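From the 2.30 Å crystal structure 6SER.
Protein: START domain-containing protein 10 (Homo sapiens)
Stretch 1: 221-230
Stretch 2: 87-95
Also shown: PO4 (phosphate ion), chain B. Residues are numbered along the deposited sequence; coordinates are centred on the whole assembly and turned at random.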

# COMPACT_ATOMS: atom_id res chain seq x y z
N LYS A 221 19.58 1.79 -0.98
CA LYS A 221 20.25 1.34 0.23
C LYS A 221 19.84 -0.08 0.63
O LYS A 221 20.45 -0.64 1.54
CB LYS A 221 19.97 2.31 1.38
CG LYS A 221 20.62 3.69 1.19
CD LYS A 221 22.09 3.66 1.60
CE LYS A 221 22.84 4.93 1.19
NZ LYS A 221 23.48 4.79 -0.16
N TYR A 222 18.85 -0.68 -0.06
CA TYR A 222 18.30 -1.93 0.44
C TYR A 222 19.28 -3.10 0.34
O TYR A 222 19.45 -3.81 1.34
CB TYR A 222 16.98 -2.25 -0.27
CG TYR A 222 16.35 -3.53 0.26
CD1 TYR A 222 15.85 -3.59 1.56
CD2 TYR A 222 16.27 -4.68 -0.53
CE1 TYR A 222 15.28 -4.75 2.06
CE2 TYR A 222 15.70 -5.84 -0.05
CZ TYR A 222 15.21 -5.87 1.25
OH TYR A 222 14.64 -7.03 1.74
N PRO A 223 19.92 -3.37 -0.81
CA PRO A 223 20.81 -4.55 -0.88
C PRO A 223 21.85 -4.60 0.23
O PRO A 223 22.03 -5.65 0.85
CB PRO A 223 21.45 -4.42 -2.27
CG PRO A 223 20.39 -3.70 -3.08
CD PRO A 223 19.86 -2.68 -2.12
N GLU A 224 22.49 -3.47 0.53
CA GLU A 224 23.48 -3.43 1.61
C GLU A 224 22.84 -3.63 2.97
O GLU A 224 23.37 -4.37 3.81
CB GLU A 224 24.25 -2.10 1.58
CG GLU A 224 25.25 -2.00 0.43
CD GLU A 224 25.90 -0.63 0.34
OE1 GLU A 224 25.27 0.36 0.79
OE2 GLU A 224 27.03 -0.54 -0.17
N TRP A 225 21.69 -2.99 3.22
CA TRP A 225 21.00 -3.17 4.49
C TRP A 225 20.54 -4.62 4.66
O TRP A 225 20.72 -5.22 5.73
CB TRP A 225 19.81 -2.22 4.58
CG TRP A 225 19.10 -2.29 5.89
CD1 TRP A 225 19.34 -1.53 7.00
CD2 TRP A 225 18.04 -3.19 6.24
NE1 TRP A 225 18.49 -1.89 8.01
CE2 TRP A 225 17.68 -2.90 7.57
CE3 TRP A 225 17.36 -4.19 5.55
CZ2 TRP A 225 16.67 -3.60 8.24
CZ3 TRP A 225 16.35 -4.88 6.21
CH2 TRP A 225 16.01 -4.59 7.54
N LYS A 226 19.95 -5.20 3.61
CA LYS A 226 19.40 -6.54 3.72
C LYS A 226 20.50 -7.58 3.89
O LYS A 226 20.28 -8.62 4.53
CB LYS A 226 18.53 -6.84 2.49
CG LYS A 226 17.77 -8.17 2.51
CD LYS A 226 17.03 -8.40 3.83
CE LYS A 226 16.12 -9.62 3.72
NZ LYS A 226 15.65 -10.07 5.05
N GLN A 227 21.69 -7.31 3.34
CA GLN A 227 22.85 -8.17 3.57
C GLN A 227 23.23 -8.24 5.04
O GLN A 227 23.76 -9.25 5.50
CB GLN A 227 24.03 -7.67 2.73
CG GLN A 227 25.30 -8.46 2.93
CD GLN A 227 25.12 -9.91 2.59
OE1 GLN A 227 24.55 -10.25 1.55
NE2 GLN A 227 25.60 -10.80 3.47
N LYS A 228 22.97 -7.18 5.80
CA LYS A 228 23.25 -7.19 7.23
C LYS A 228 22.09 -7.71 8.07
O LYS A 228 22.22 -7.76 9.30
CB LYS A 228 23.63 -5.79 7.73
CG LYS A 228 24.85 -5.17 7.06
CD LYS A 228 25.08 -3.75 7.56
CE LYS A 228 26.16 -3.06 6.74
NZ LYS A 228 26.29 -1.62 7.09
N HIS A 229 20.97 -8.09 7.46
CA HIS A 229 19.75 -8.44 8.20
C HIS A 229 19.10 -9.70 7.63
O HIS A 229 17.98 -9.69 7.13
CB HIS A 229 18.76 -7.28 8.21
CG HIS A 229 19.27 -6.05 8.90
ND1 HIS A 229 20.07 -5.12 8.26
CD2 HIS A 229 19.11 -5.61 10.17
CE1 HIS A 229 20.37 -4.15 9.11
NE2 HIS A 229 19.80 -4.43 10.27
N LEU A 230 19.82 -10.82 7.73
CA LEU A 230 19.38 -12.12 7.23
C LEU A 230 19.03 -12.02 5.75
O LEU A 230 17.85 -12.09 5.39
CB LEU A 230 18.19 -12.66 8.05
CG LEU A 230 18.45 -12.83 9.56
CD1 LEU A 230 17.26 -13.40 10.36
CD2 LEU A 230 19.70 -13.65 9.83
P PO4 B . 19.91 -1.23 11.67
O1 PO4 B . 18.64 -1.35 11.03
O2 PO4 B . 19.82 -0.34 12.74
O3 PO4 B . 20.82 -0.74 10.73
O4 PO4 B . 20.34 -2.49 12.16
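Stretch 2, residues 87-95: HDIEYRKKW

Stretch 1 begins in a helix that starts earlier in the chain and includes K221 to K226. It is kinked where the nitrogens of P223 and E224 lack bonds to the preceding turn; proline has no amide hydrogen to give. After the helix the chain turns through K228 to L230. Stretch 2 leaves one helix at D88 and enters another, which runs to W95. The two helices cross at 118°, between perpendicular and antiparallel, with axes 11.7 Å apart at closest approach. That spacing leaves room for large side chains between the backbones. The CA atoms of K226 and Y91 are 8.2 Å apart, those of K221 and W95 9.5 Å, so the start of the second helix lies near the end of the first.

Aromatic rings fill much of the space between them. Y91 adopts a t rotamer and packs against both Y222 and W225. The edge of Y222 meets the face of Y91, with ring centroids 4.8 Å apart, planes at 63° and Y222 CD1 3.5 Å from Y91 CE2. The six-membered ring of W225 lies oblique to Y91, its CE3 3.4 Å from Y91 CD1, and the tyrosine atom sits over a face of the indole. Broad, flat side chains suit this gap because they can span it while offering both faces and edges for packing. W225 also reaches K94, where NE1 lies 3.7 Å from CD: the lysine's aliphatic stem packs beside the indole while its amine extends farther.

D88 serves both helices. As N-cap, its OD2 accepts from Y91 N at 2.8 Å, satisfying an amide at the helix start, where backbone acceptors from a preceding turn are lacking. Its OD1 accepts a hydrogen bond from Y222 OH, also at 2.8 Å, so this buried carboxylate ties the two stretches together. The positive charge of K226 lies nearby, with NZ 4.1 Å from D88 OD1, beyond salt-bridge range; water 1 bridges these groups and also contacts E90. K226 NZ also donates to H229 O at 3.1 Å and to L230 O at 3.0 Å, bracing the turn after the helix.

H229 ND1 donates to W225 O at 2.6 Å, leaving NE2 to bind PO4 O4 at 2.8 Å. W225 NE1 donates to PO4 O1 at 3.1 Å, and K94 NZ makes a weak bond to PO4 O3 at 3.3 Å. The phosphate, probably from the crystallisation liquor, thus joins donors from both stretches.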

# COMPACT_ATOMS: atom_id res chain seq x y z
N HIS A 87 7.65 -5.38 0.25
CA HIS A 87 7.26 -6.52 1.08
C HIS A 87 7.89 -6.49 2.47
O HIS A 87 7.30 -7.02 3.41
CB HIS A 87 7.64 -7.83 0.39
CG HIS A 87 6.53 -8.44 -0.41
ND1 HIS A 87 5.38 -8.93 0.16
CD2 HIS A 87 6.41 -8.68 -1.75
CE1 HIS A 87 4.59 -9.43 -0.78
NE2 HIS A 87 5.19 -9.28 -1.95
N ASP A 88 9.07 -5.87 2.62
CA ASP A 88 9.90 -6.04 3.82
C ASP A 88 9.37 -5.19 4.95
O ASP A 88 9.78 -4.04 5.13
CB ASP A 88 11.35 -5.69 3.51
CG ASP A 88 12.32 -6.20 4.57
OD1 ASP A 88 13.36 -6.76 4.20
OD2 ASP A 88 12.02 -6.04 5.77
N ILE A 89 8.48 -5.77 5.76
CA ILE A 89 7.91 -5.06 6.91
C ILE A 89 9.00 -4.54 7.83
O ILE A 89 8.93 -3.40 8.31
CB ILE A 89 6.93 -5.97 7.69
CG1 ILE A 89 5.62 -6.11 6.93
CG2 ILE A 89 6.63 -5.39 9.06
CD1 ILE A 89 5.44 -7.44 6.31
N GLU A 90 10.03 -5.35 8.08
CA GLU A 90 11.09 -4.95 9.00
C GLU A 90 11.82 -3.71 8.52
O GLU A 90 12.11 -2.80 9.32
CB GLU A 90 12.08 -6.10 9.18
CG GLU A 90 13.29 -5.69 9.98
CD GLU A 90 14.35 -6.79 10.10
OE1 GLU A 90 15.12 -6.74 11.06
OE2 GLU A 90 14.41 -7.69 9.23
N TYR A 91 12.15 -3.66 7.23
CA TYR A 91 12.84 -2.51 6.63
C TYR A 91 12.02 -1.22 6.68
O TYR A 91 12.62 -0.14 6.66
CB TYR A 91 13.17 -2.85 5.17
CG TYR A 91 14.11 -1.89 4.47
CD1 TYR A 91 15.34 -1.55 5.03
CD2 TYR A 91 13.78 -1.34 3.23
CE1 TYR A 91 16.21 -0.69 4.37
CE2 TYR A 91 14.64 -0.48 2.57
CZ TYR A 91 15.85 -0.16 3.14
OH TYR A 91 16.70 0.69 2.48
N ARG A 92 10.69 -1.30 6.75
CA ARG A 92 9.86 -0.09 6.77
C ARG A 92 10.32 0.88 7.84
O ARG A 92 10.41 2.09 7.59
CB ARG A 92 8.38 -0.45 7.00
CG ARG A 92 7.52 -0.46 5.74
CD ARG A 92 6.95 0.92 5.36
NE ARG A 92 6.24 0.84 4.09
CZ ARG A 92 5.43 1.78 3.59
NH1 ARG A 92 5.21 2.90 4.26
NH2 ARG A 92 4.84 1.58 2.42
N LYS A 93 10.61 0.38 9.03
CA LYS A 93 11.03 1.29 10.10
C LYS A 93 12.39 1.91 9.84
O LYS A 93 12.73 2.91 10.48
CB LYS A 93 11.06 0.55 11.43
CG LYS A 93 9.70 0.40 12.04
CD LYS A 93 9.77 -0.47 13.27
CE LYS A 93 8.41 -0.60 13.90
NZ LYS A 93 8.45 -1.50 15.08
N LYS A 94 13.18 1.37 8.91
CA LYS A 94 14.47 1.97 8.61
C LYS A 94 14.31 3.26 7.81
O LYS A 94 14.98 4.26 8.11
CB LYS A 94 15.37 0.97 7.88
CG LYS A 94 16.78 1.46 7.59
CD LYS A 94 17.64 1.61 8.85
CE LYS A 94 19.03 2.16 8.51
NZ LYS A 94 19.91 2.30 9.70
N TRP A 95 13.43 3.27 6.80
CA TRP A 95 13.30 4.40 5.89
C TRP A 95 11.99 5.17 5.97
O TRP A 95 11.90 6.26 5.40
CB TRP A 95 13.50 3.96 4.43
CG TRP A 95 12.46 2.98 3.95
CD1 TRP A 95 12.49 1.62 4.08
CD2 TRP A 95 11.23 3.28 3.27
NE1 TRP A 95 11.37 1.06 3.52
CE2 TRP A 95 10.57 2.06 3.03
CE3 TRP A 95 10.62 4.47 2.85
CZ2 TRP A 95 9.35 1.98 2.38
CZ3 TRP A 95 9.40 4.39 2.21
CH2 TRP A 95 8.78 3.16 1.97
O HOH W 1 14.38 -8.13 6.32
O HOH W 2 15.62 -10.02 8.71